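Long-range contacts in NanU sialic acid binding protein (Bacteroides fragilis, PDB 4L7T), which binds sialic acid with high affinity as a SusD-family outer-membrane protein and probably hands the sugar to the partner transporter NanO: residues 82-87 against 484-489; 63-68 against 322-327; 495-500 against 508-513. All coordinates share one frame; numbering follows the deposited sequence.

Contact 1 (82-87 against 484-489); sequences PFNTIN and KRTSAV. With NA (sodium ion), chain F.
Asn84 and Ala488 bring their CA atoms to 5.3 Å of each other where the chain leaving helix 80-83 passes the chain leaving helix 479-485. The Asn84 side chain carries the contact, pointing at the opposite backbone with CG anti to its own carbonyl carbon (chi1 -76°). Its ND2 gives a nearly straight hydrogen bond (166°) to Ser487 OG at 3.0 Å, with the hydroxyl oxygen almost in the amide plane. The other branch, OD1, rests against the methyl of Ala488, 3.6 Å from CB, and accepts a bond from Arg61, which helps fix the rotation of the amide. The Ser487 hydroxyl, held between its backbone N and carbonyl carbon, also lies 2.8 Å from Pro82 O. Asn84, with positive phi, ends helix 80-83 in a Schellman motif; Thr486, the first residue past helix 479-485, forms an ST turn, its OG1 accepting from Ala488 N at 3.1 Å and also bonded to Val482 O. One water joins the two backbones by donating to both Asn84 O and Ser487 O. Facing away from Asn84, Thr486 O binds a sodium ion at 2.4 Å, together with three waters and Thr483; one of those waters donates to Lys484 O and another to Ala488 O. Trp471 of helix 470-477 packs on Thr486 and Ala488.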
loop_
_atom_site.group_PDB
_atom_site.type_symbol
_atom_site.label_atom_id
_atom_site.label_comp_id
_atom_site.label_asym_id
_atom_site.label_seq_id
_atom_site.Cartn_x
_atom_site.Cartn_y
_atom_site.Cartn_z
ATOM N N PRO A 82 -5.984 -2.808 14.803
ATOM C CA PRO A 82 -7.048 -1.770 14.932
ATOM C C PRO A 82 -7.224 -1.229 16.340
ATOM O O PRO A 82 -7.592 -0.050 16.504
ATOM C CB PRO A 82 -8.349 -2.421 14.438
ATOM C CG PRO A 82 -7.990 -3.975 14.449
ATOM C CD PRO A 82 -6.507 -4.095 14.219
ATOM N N PHE A 83 -6.895 -2.043 17.322
ATOM C CA PHE A 83 -7.033 -1.532 18.734
ATOM C C PHE A 83 -5.811 -0.767 19.200
ATOM O O PHE A 83 -5.874 -0.197 20.306
ATOM C CB PHE A 83 -7.286 -2.688 19.755
ATOM C CG PHE A 83 -8.537 -3.504 19.514
ATOM C CD1 PHE A 83 -9.570 -3.101 18.632
ATOM C CD2 PHE A 83 -8.725 -4.710 20.222
ATOM C CE1 PHE A 83 -10.759 -3.921 18.446
ATOM C CE2 PHE A 83 -9.891 -5.496 20.059
ATOM C CZ PHE A 83 -10.912 -5.124 19.165
ATOM N N ASN A 84 -4.696 -0.788 18.414
ATOM C CA ASN A 84 -3.463 -0.055 18.787
ATOM C C ASN A 84 -2.978 -0.475 20.191
ATOM O O ASN A 84 -2.611 0.362 21.032
ATOM C CB ASN A 84 -3.690 1.421 18.621
ATOM C CG ASN A 84 -3.644 1.811 17.135
ATOM O OD1 ASN A 84 -2.536 1.915 16.572
ATOM N ND2 ASN A 84 -4.742 2.011 16.547
ATOM N N THR A 85 -3.032 -1.771 20.385
ATOM C CA THR A 85 -2.534 -2.385 21.628
ATOM C C THR A 85 -1.249 -3.196 21.431
ATOM O O THR A 85 -0.810 -3.942 22.368
ATOM C CB THR A 85 -3.585 -3.236 22.289
ATOM O OG1 THR A 85 -4.081 -4.232 21.356
ATOM C CG2 THR A 85 -4.701 -2.298 22.843
ATOM N N ILE A 86 -0.644 -3.119 20.228
ATOM C CA ILE A 86 0.720 -3.600 20.077
ATOM C C ILE A 86 1.654 -2.991 21.133
ATOM O O ILE A 86 1.513 -1.852 21.554
ATOM C CB ILE A 86 1.295 -3.307 18.664
ATOM C CG1 ILE A 86 1.278 -1.788 18.341
ATOM C CG2 ILE A 86 0.517 -4.164 17.624
ATOM C CD1 ILE A 86 1.784 -1.428 16.886
ATOM N N ASN A 87 2.620 -3.800 21.537
ATOM C CA ASN A 87 3.563 -3.388 22.585
ATOM C C ASN A 87 4.781 -4.222 22.588
ATOM O O ASN A 87 5.027 -5.047 21.666
ATOM C CB ASN A 87 2.882 -3.465 23.996
ATOM C CG ASN A 87 2.391 -4.826 24.340
ATOM O OD1 ASN A 87 1.306 -4.954 24.927
ATOM N ND2 ASN A 87 3.112 -5.841 23.995
ATOM N N LYS A 484 -7.841 11.566 16.297
ATOM C CA LYS A 484 -9.255 11.772 16.065
ATOM C C LYS A 484 -9.963 10.563 15.553
ATOM O O LYS A 484 -11.060 10.232 16.027
ATOM C CB LYS A 484 -9.473 12.956 15.116
ATOM C CG LYS A 484 -10.865 13.166 14.818
ATOM C CD LYS A 484 -11.617 13.870 15.993
ATOM C CE LYS A 484 -13.050 14.243 15.531
ATOM N NZ LYS A 484 -14.001 14.513 16.650
ATOM N N ARG A 485 -9.321 9.858 14.599
ATOM C CA ARG A 485 -10.021 8.780 13.923
ATOM C C ARG A 485 -9.547 7.388 14.303
ATOM O O ARG A 485 -10.127 6.381 13.840
ATOM C CB ARG A 485 -10.024 8.994 12.397
ATOM C CG ARG A 485 -10.991 10.137 11.997
ATOM C CD ARG A 485 -11.272 10.126 10.513
ATOM N NE ARG A 485 -12.329 11.062 10.114
ATOM C CZ ARG A 485 -12.134 12.174 9.394
ATOM N NH1 ARG A 485 -10.906 12.540 9.045
ATOM N NH2 ARG A 485 -13.194 12.871 8.997
ATOM N N THR A 486 -8.497 7.269 15.094
ATOM C CA THR A 486 -7.999 5.917 15.441
ATOM C C THR A 486 -7.877 5.773 16.943
ATOM O O THR A 486 -7.908 6.799 17.670
ATOM C CB THR A 486 -6.622 5.637 14.799
ATOM O OG1 THR A 486 -5.579 6.252 15.545
ATOM C CG2 THR A 486 -6.538 6.132 13.321
ATOM N N SER A 487 -7.591 4.557 17.408
ATOM C CA SER A 487 -7.278 4.399 18.837
ATOM C C SER A 487 -5.838 4.592 19.267
ATOM O O SER A 487 -5.475 4.353 20.434
ATOM C CB SER A 487 -7.722 2.997 19.248
ATOM O OG SER A 487 -7.157 2.033 18.370
ATOM N N ALA A 488 -4.969 5.006 18.328
ATOM C CA ALA A 488 -3.556 5.249 18.590
ATOM C C ALA A 488 -3.419 6.487 19.428
ATOM O O ALA A 488 -4.212 7.420 19.267
ATOM C CB ALA A 488 -2.754 5.444 17.265
ATOM N N VAL A 489 -2.394 6.504 20.281
ATOM C CA VAL A 489 -2.126 7.754 21.044
ATOM C C VAL A 489 -0.855 8.427 20.539
ATOM O O VAL A 489 -0.001 7.798 19.930
ATOM C CB VAL A 489 -2.049 7.418 22.562
ATOM C CG1 VAL A 489 -3.406 6.839 23.049
ATOM C CG2 VAL A 489 -0.923 6.469 22.852
HETATM NA NA NA F . -8.577 8.392 19.390
HETATM O O HOH W 1 -7.885 2.380 15.236
HETATM O O HOH W 2 -3.626 2.842 22.007
HETATM O O HOH W 3 -10.613 8.145 18.384
HETATM O O HOH W 4 -6.743 8.064 20.379
HETATM O O HOH W 5 -9.510 6.741 20.876
#

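Contact 2 (63-68 against 322-327); sequences DIYGDV and LQIRYD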
loop_
_atom_site.group_PDB
_atom_site.type_symbol
_atom_site.label_atom_id
_atom_site.label_comp_id
_atom_site.label_asym_id
_atom_site.label_seq_id
_atom_site.Cartn_x
_atom_site.Cartn_y
_atom_site.Cartn_z
ATOM N N ASP A 63 -8.835 3.160 10.863
ATOM C CA ASP A 63 -10.232 3.037 11.292
ATOM C C ASP A 63 -11.092 2.024 10.516
ATOM O O ASP A 63 -12.296 1.837 10.824
ATOM C CB ASP A 63 -10.906 4.436 11.315
ATOM C CG ASP A 63 -10.711 5.214 10.017
ATOM O OD1 ASP A 63 -9.774 4.908 9.191
ATOM O OD2 ASP A 63 -11.457 6.202 9.808
ATOM N N ILE A 64 -10.492 1.307 9.577
ATOM C CA ILE A 64 -11.311 0.494 8.678
ATOM C C ILE A 64 -11.750 -0.813 9.365
ATOM O O ILE A 64 -12.863 -1.319 9.045
ATOM C CB ILE A 64 -10.472 0.135 7.405
ATOM C CG1 ILE A 64 -10.234 1.414 6.600
ATOM C CG2 ILE A 64 -11.233 -1.011 6.522
ATOM C CD1 ILE A 64 -9.103 1.270 5.623
ATOM N N TYR A 65 -10.929 -1.331 10.284
ATOM C CA TYR A 65 -11.200 -2.654 10.912
ATOM C C TYR A 65 -11.478 -2.493 12.400
ATOM O O TYR A 65 -11.508 -1.373 12.921
ATOM C CB TYR A 65 -10.024 -3.637 10.741
ATOM C CG TYR A 65 -9.592 -3.743 9.269
ATOM C CD1 TYR A 65 -10.319 -4.580 8.381
ATOM C CD2 TYR A 65 -8.493 -2.974 8.800
ATOM C CE1 TYR A 65 -9.921 -4.652 7.022
ATOM C CE2 TYR A 65 -8.089 -3.003 7.439
ATOM C CZ TYR A 65 -8.798 -3.895 6.582
ATOM O OH TYR A 65 -8.372 -3.890 5.236
ATOM N N GLY A 66 -11.740 -3.628 13.033
ATOM C CA GLY A 66 -11.880 -3.633 14.510
ATOM C C GLY A 66 -13.136 -4.299 15.038
ATOM O O GLY A 66 -13.267 -4.465 16.268
ATOM N N ASP A 67 -14.089 -4.642 14.173
ATOM C CA ASP A 67 -15.302 -5.342 14.612
ATOM C C ASP A 67 -14.972 -6.844 14.718
ATOM O O ASP A 67 -13.862 -7.253 14.382
ATOM C CB ASP A 67 -16.468 -5.109 13.662
ATOM C CG ASP A 67 -17.253 -3.848 14.007
ATOM O OD1 ASP A 67 -17.062 -3.317 15.136
ATOM O OD2 ASP A 67 -18.096 -3.356 13.232
ATOM N N VAL A 68 -15.910 -7.635 15.259
ATOM C CA VAL A 68 -15.710 -9.090 15.500
ATOM C C VAL A 68 -15.940 -9.811 14.137
ATOM O O VAL A 68 -16.928 -9.544 13.494
ATOM C CB VAL A 68 -16.721 -9.538 16.575
ATOM C CG1 VAL A 68 -16.910 -11.044 16.599
ATOM C CG2 VAL A 68 -16.252 -8.956 17.926
ATOM N N LEU A 322 -9.174 -9.903 10.313
ATOM C CA LEU A 322 -9.411 -8.437 10.330
ATOM C C LEU A 322 -10.789 -8.246 9.738
ATOM O O LEU A 322 -11.025 -8.521 8.524
ATOM C CB LEU A 322 -8.380 -7.733 9.402
ATOM C CG LEU A 322 -6.968 -7.528 9.984
ATOM C CD1 LEU A 322 -5.838 -7.113 8.944
ATOM C CD2 LEU A 322 -6.939 -6.503 11.099
ATOM N N GLN A 323 -11.720 -7.746 10.550
ATOM C CA GLN A 323 -13.117 -7.548 10.138
ATOM C C GLN A 323 -13.371 -6.060 9.867
ATOM O O GLN A 323 -13.297 -5.242 10.791
ATOM C CB GLN A 323 -14.054 -8.094 11.264
ATOM C CG GLN A 323 -15.554 -7.811 10.990
ATOM C CD GLN A 323 -16.062 -8.415 9.692
ATOM O OE1 GLN A 323 -16.003 -9.661 9.474
ATOM N NE2 GLN A 323 -16.526 -7.531 8.781
ATOM N N ILE A 324 -13.714 -5.723 8.618
ATOM C CA ILE A 324 -14.115 -4.377 8.281
ATOM C C ILE A 324 -15.287 -3.960 9.176
ATOM O O ILE A 324 -16.236 -4.755 9.380
ATOM C CB ILE A 324 -14.613 -4.372 6.825
ATOM C CG1 ILE A 324 -13.484 -4.808 5.863
ATOM C CG2 ILE A 324 -15.227 -2.980 6.456
ATOM C CD1 ILE A 324 -14.050 -5.340 4.532
ATOM N N ARG A 325 -15.239 -2.740 9.706
ATOM C CA ARG A 325 -16.329 -2.247 10.582
ATOM C C ARG A 325 -17.677 -2.410 9.830
ATOM O O ARG A 325 -17.855 -1.993 8.668
ATOM C CB ARG A 325 -16.152 -0.798 11.001
ATOM C CG ARG A 325 -15.022 -0.474 11.919
ATOM C CD ARG A 325 -15.266 -0.925 13.367
ATOM N NE ARG A 325 -14.192 -0.420 14.241
ATOM C CZ ARG A 325 -14.060 -0.738 15.541
ATOM N NH1 ARG A 325 -14.955 -1.528 16.129
ATOM N NH2 ARG A 325 -13.048 -0.248 16.259
ATOM N N TYR A 326 -18.643 -3.049 10.499
ATOM C CA TYR A 326 -19.925 -3.343 9.816
ATOM C C TYR A 326 -20.611 -2.103 9.218
ATOM O O TYR A 326 -21.192 -2.195 8.138
ATOM C CB TYR A 326 -20.928 -3.965 10.798
ATOM C CG TYR A 326 -20.507 -5.261 11.513
ATOM C CD1 TYR A 326 -19.427 -6.005 11.110
ATOM C CD2 TYR A 326 -21.239 -5.709 12.600
ATOM C CE1 TYR A 326 -19.018 -7.159 11.780
ATOM C CE2 TYR A 326 -20.875 -6.902 13.253
ATOM C CZ TYR A 326 -19.751 -7.622 12.814
ATOM O OH TYR A 326 -19.344 -8.784 13.469
ATOM N N ASP A 327 -20.562 -0.984 9.942
ATOM C CA ASP A 327 -21.216 0.224 9.465
ATOM C C ASP A 327 -20.464 0.958 8.363
ATOM O O ASP A 327 -21.018 1.899 7.803
ATOM C CB ASP A 327 -21.520 1.166 10.590
ATOM C CG ASP A 327 -20.303 1.740 11.257
ATOM O OD1 ASP A 327 -19.137 1.330 10.983
ATOM O OD2 ASP A 327 -20.510 2.638 12.099
HETATM O O HOH W 6 -12.960 2.314 13.308
HETATM O O HOH W 7 -10.468 0.633 14.447
HETATM O O HOH W 8 -11.344 -6.571 13.120
HETATM O O HOH W 9 -19.724 -1.205 12.989
#
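A short, loosely bonded antiparallel pair brings Tyr65 of strand 65-67 against Ile324 of strand 323-324. Arg325 N gives Ile64 O a straight bond of 2.8 Å (170°), whereas Gly66 N reaches Gln323 O through a bent one of 3.2 Å. At the end of strand 65-67, Asp67 grips 322-327 with both carboxylate oxygens. The Arg325 chain bends at chi2 (-74°), which brings its guanidinium back across 65-67, and OD1 of Asp67 forms a salt bridge with NH1 at 2.9 Å. NH1 comes from above the carboxylate plane, whereas OD1 lies near the guanidinium plane; the two planes are 88° apart. OD2 accepts from Tyr326 N at 2.8 Å on its anti side, and from a water. In this SusD-family fold the pair joins an early part of the chain to 323-324, beside hairpin strand 356-363, where Gln323 NE2 bonds to Pro361 O. The Tyr326 ring lies under Asp67 CB in a CH-pi contact, 4.2 Å from CB to the centroid, and its OH gives Val68 O a 2.5 Å bond. Leu322 CB sits over one face of the Tyr65 ring, 4.3 Å from the centroid, with Ile324 CG1 against Tyr65 CE1; the phenol OH goes to Glu59.

Contact 3 (495-500 against 508-513); sequences WPINES and LKQTPG
Thr511 OG1 donates a short hydrogen bond of 2.7 Å to Trp495 O, the tight point of this contact. With OG1 anti to its own carbonyl carbon (chi1 -53°), the hydroxyl reaches the carbonyl from slightly outside its plane. Ile497 packs beside it: CG1 comes within 3.6 Å of Thr511 OG1, and CD1 at the tip of the side chain reaches 3.5 Å from Lys509 O. The two extended segments run antiparallel here, the CA atoms of Pro496 and Thr511 5.3 Å apart. The Gln510 side chain, bent at chi2 (58°), folds back along the backbone of Ile497, so that its amide lies near both Pro496 and Ile497; the Gln510 and Ile497 side chains run past each other in opposite directions. The loose side is the Lys509 side chain: CB points away from 495-500 and the residue is exposed, although its carbonyl is met by Ile497 CD1. The segments flank, and partly include, the short helix 499-504. Leu502 of that helix touches Ile497, Leu508 and Gln510, while helix 121-146 lends Trp146, which touches Ile497 and Thr511, meets the Trp495 ring, and bonds to Pro496 O through its indole N-H.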
loop_
_atom_site.group_PDB
_atom_site.type_symbol
_atom_site.label_atom_id
_atom_site.label_comp_id
_atom_site.label_asym_id
_atom_site.label_seq_id
_atom_site.Cartn_x
_atom_site.Cartn_y
_atom_site.Cartn_z
ATOM N N TRP A 495 6.045 1.945 15.737
ATOM C CA TRP A 495 5.835 0.555 16.121
ATOM C C TRP A 495 6.925 0.151 17.113
ATOM O O TRP A 495 8.064 0.609 17.028
ATOM C CB TRP A 495 5.991 -0.325 14.871
ATOM C CG TRP A 495 4.871 -0.184 13.858
ATOM C CD1 TRP A 495 4.584 0.883 13.094
ATOM C CD2 TRP A 495 3.890 -1.172 13.531
ATOM N NE1 TRP A 495 3.452 0.648 12.330
ATOM C CE2 TRP A 495 3.023 -0.610 12.580
ATOM C CE3 TRP A 495 3.647 -2.488 13.955
ATOM C CZ2 TRP A 495 1.998 -1.325 11.994
ATOM C CZ3 TRP A 495 2.589 -3.171 13.414
ATOM C CH2 TRP A 495 1.761 -2.582 12.441
ATOM N N PRO A 496 6.566 -0.705 18.076
ATOM C CA PRO A 496 7.630 -1.300 18.922
ATOM C C PRO A 496 8.506 -2.301 18.198
ATOM O O PRO A 496 8.193 -2.751 17.075
ATOM C CB PRO A 496 6.850 -2.003 20.035
ATOM C CG PRO A 496 5.556 -2.481 19.282
ATOM C CD PRO A 496 5.249 -1.346 18.221
ATOM N N ILE A 497 9.622 -2.657 18.834
ATOM C CA ILE A 497 10.632 -3.596 18.323
ATOM C C ILE A 497 10.568 -4.863 19.125
ATOM O O ILE A 497 10.581 -4.790 20.344
ATOM C CB ILE A 497 12.054 -2.948 18.412
ATOM C CG1 ILE A 497 12.038 -1.653 17.598
ATOM C CG2 ILE A 497 13.156 -4.017 18.013
ATOM C CD1 ILE A 497 13.320 -0.794 17.717
ATOM N N ASN A 498 10.486 -5.999 18.463
ATOM C CA ASN A 498 10.341 -7.293 19.120
ATOM C C ASN A 498 11.590 -7.735 19.893
ATOM O O ASN A 498 12.661 -7.297 19.603
ATOM C CB ASN A 498 9.870 -8.396 18.198
ATOM C CG ASN A 498 10.779 -8.604 17.030
ATOM O OD1 ASN A 498 10.913 -7.712 16.192
ATOM N ND2 ASN A 498 11.424 -9.782 16.957
ATOM N N GLU A 499 11.380 -8.634 20.874
ATOM C CA GLU A 499 12.471 -8.956 21.845
ATOM C C GLU A 499 13.765 -9.457 21.165
ATOM O O GLU A 499 14.850 -8.985 21.474
ATOM C CB GLU A 499 12.011 -9.990 22.904
ATOM C CG GLU A 499 10.957 -9.461 23.887
ATOM C CD GLU A 499 10.255 -10.566 24.697
ATOM O OE1 GLU A 499 9.000 -10.614 24.686
ATOM O OE2 GLU A 499 10.969 -11.371 25.343
ATOM N N SER A 500 13.619 -10.403 20.234
ATOM C CA SER A 500 14.777 -11.052 19.579
ATOM C C SER A 500 15.694 -10.035 18.877
ATOM O O SER A 500 16.931 -10.131 18.938
ATOM C CB SER A 500 14.330 -12.227 18.700
ATOM O OG SER A 500 13.721 -11.822 17.466
ATOM N N LEU A 508 20.752 -1.182 19.976
ATOM C CA LEU A 508 19.381 -0.694 19.686
ATOM C C LEU A 508 18.571 -0.406 20.942
ATOM O O LEU A 508 18.614 -1.229 21.860
ATOM C CB LEU A 508 18.620 -1.735 18.845
ATOM C CG LEU A 508 19.025 -1.850 17.378
ATOM C CD1 LEU A 508 18.195 -2.932 16.718
ATOM C CD2 LEU A 508 18.813 -0.528 16.727
ATOM N N LYS A 509 17.817 0.700 20.961
ATOM C CA LYS A 509 16.837 0.999 22.018
ATOM C C LYS A 509 15.412 0.641 21.551
ATOM O O LYS A 509 15.133 0.681 20.339
ATOM C CB LYS A 509 16.883 2.477 22.412
ATOM C CG LYS A 509 18.305 2.992 22.759
ATOM C CD LYS A 509 18.343 3.924 23.978
ATOM C CE LYS A 509 18.033 5.375 23.611
ATOM N NZ LYS A 509 19.132 6.342 24.009
ATOM N N GLN A 510 14.532 0.327 22.501
ATOM C CA GLN A 510 13.090 0.132 22.226
ATOM C C GLN A 510 12.567 1.462 21.695
ATOM O O GLN A 510 13.008 2.537 22.070
ATOM C CB GLN A 510 12.325 -0.197 23.523
ATOM C CG GLN A 510 10.815 -0.368 23.347
ATOM C CD GLN A 510 10.508 -1.446 22.359
ATOM O OE1 GLN A 510 10.550 -2.638 22.678
ATOM N NE2 GLN A 510 10.231 -1.039 21.136
ATOM N N THR A 511 11.547 1.415 20.862
ATOM C CA THR A 511 10.942 2.639 20.378
ATOM C C THR A 511 10.385 3.501 21.511
ATOM O O THR A 511 9.827 2.952 22.459
ATOM C CB THR A 511 9.752 2.229 19.467
ATOM O OG1 THR A 511 10.235 1.312 18.496
ATOM C CG2 THR A 511 9.083 3.428 18.821
ATOM N N PRO A 512 10.529 4.818 21.415
ATOM C CA PRO A 512 9.982 5.680 22.445
ATOM C C PRO A 512 8.506 5.537 22.553
ATOM O O PRO A 512 7.795 5.327 21.560
ATOM C CB PRO A 512 10.299 7.081 21.953
ATOM C CG PRO A 512 11.499 6.928 21.071
ATOM C CD PRO A 512 11.249 5.597 20.391
ATOM N N GLY A 513 8.034 5.620 23.782
ATOM C CA GLY A 513 6.627 5.498 24.047
ATOM C C GLY A 513 6.199 4.123 24.512
ATOM O O GLY A 513 5.071 3.968 24.978
#

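Contacts 1 and 2 interleave along the chain: 63-68 and 82-87 come early, then 322-327 and 484-489, and contact 3 follows as a local closure between 495-500 and 508-513. Contact 1 lies between the others, its centre about 13 Å from that of contact 2 and about 17 Å from that of contact 3. Pro82 and Phe83 pack on Tyr65 and Gly66 on one side, and Ile86 and Asn87 meet Trp495 and Pro496 on the other. Contacts 2 and 3 stay about 10 Å apart at their nearest atoms. Early strand 65-67 and helix 80-83 are thus tied to distant parts of the chain, including the sodium site at the end of helix 479-485.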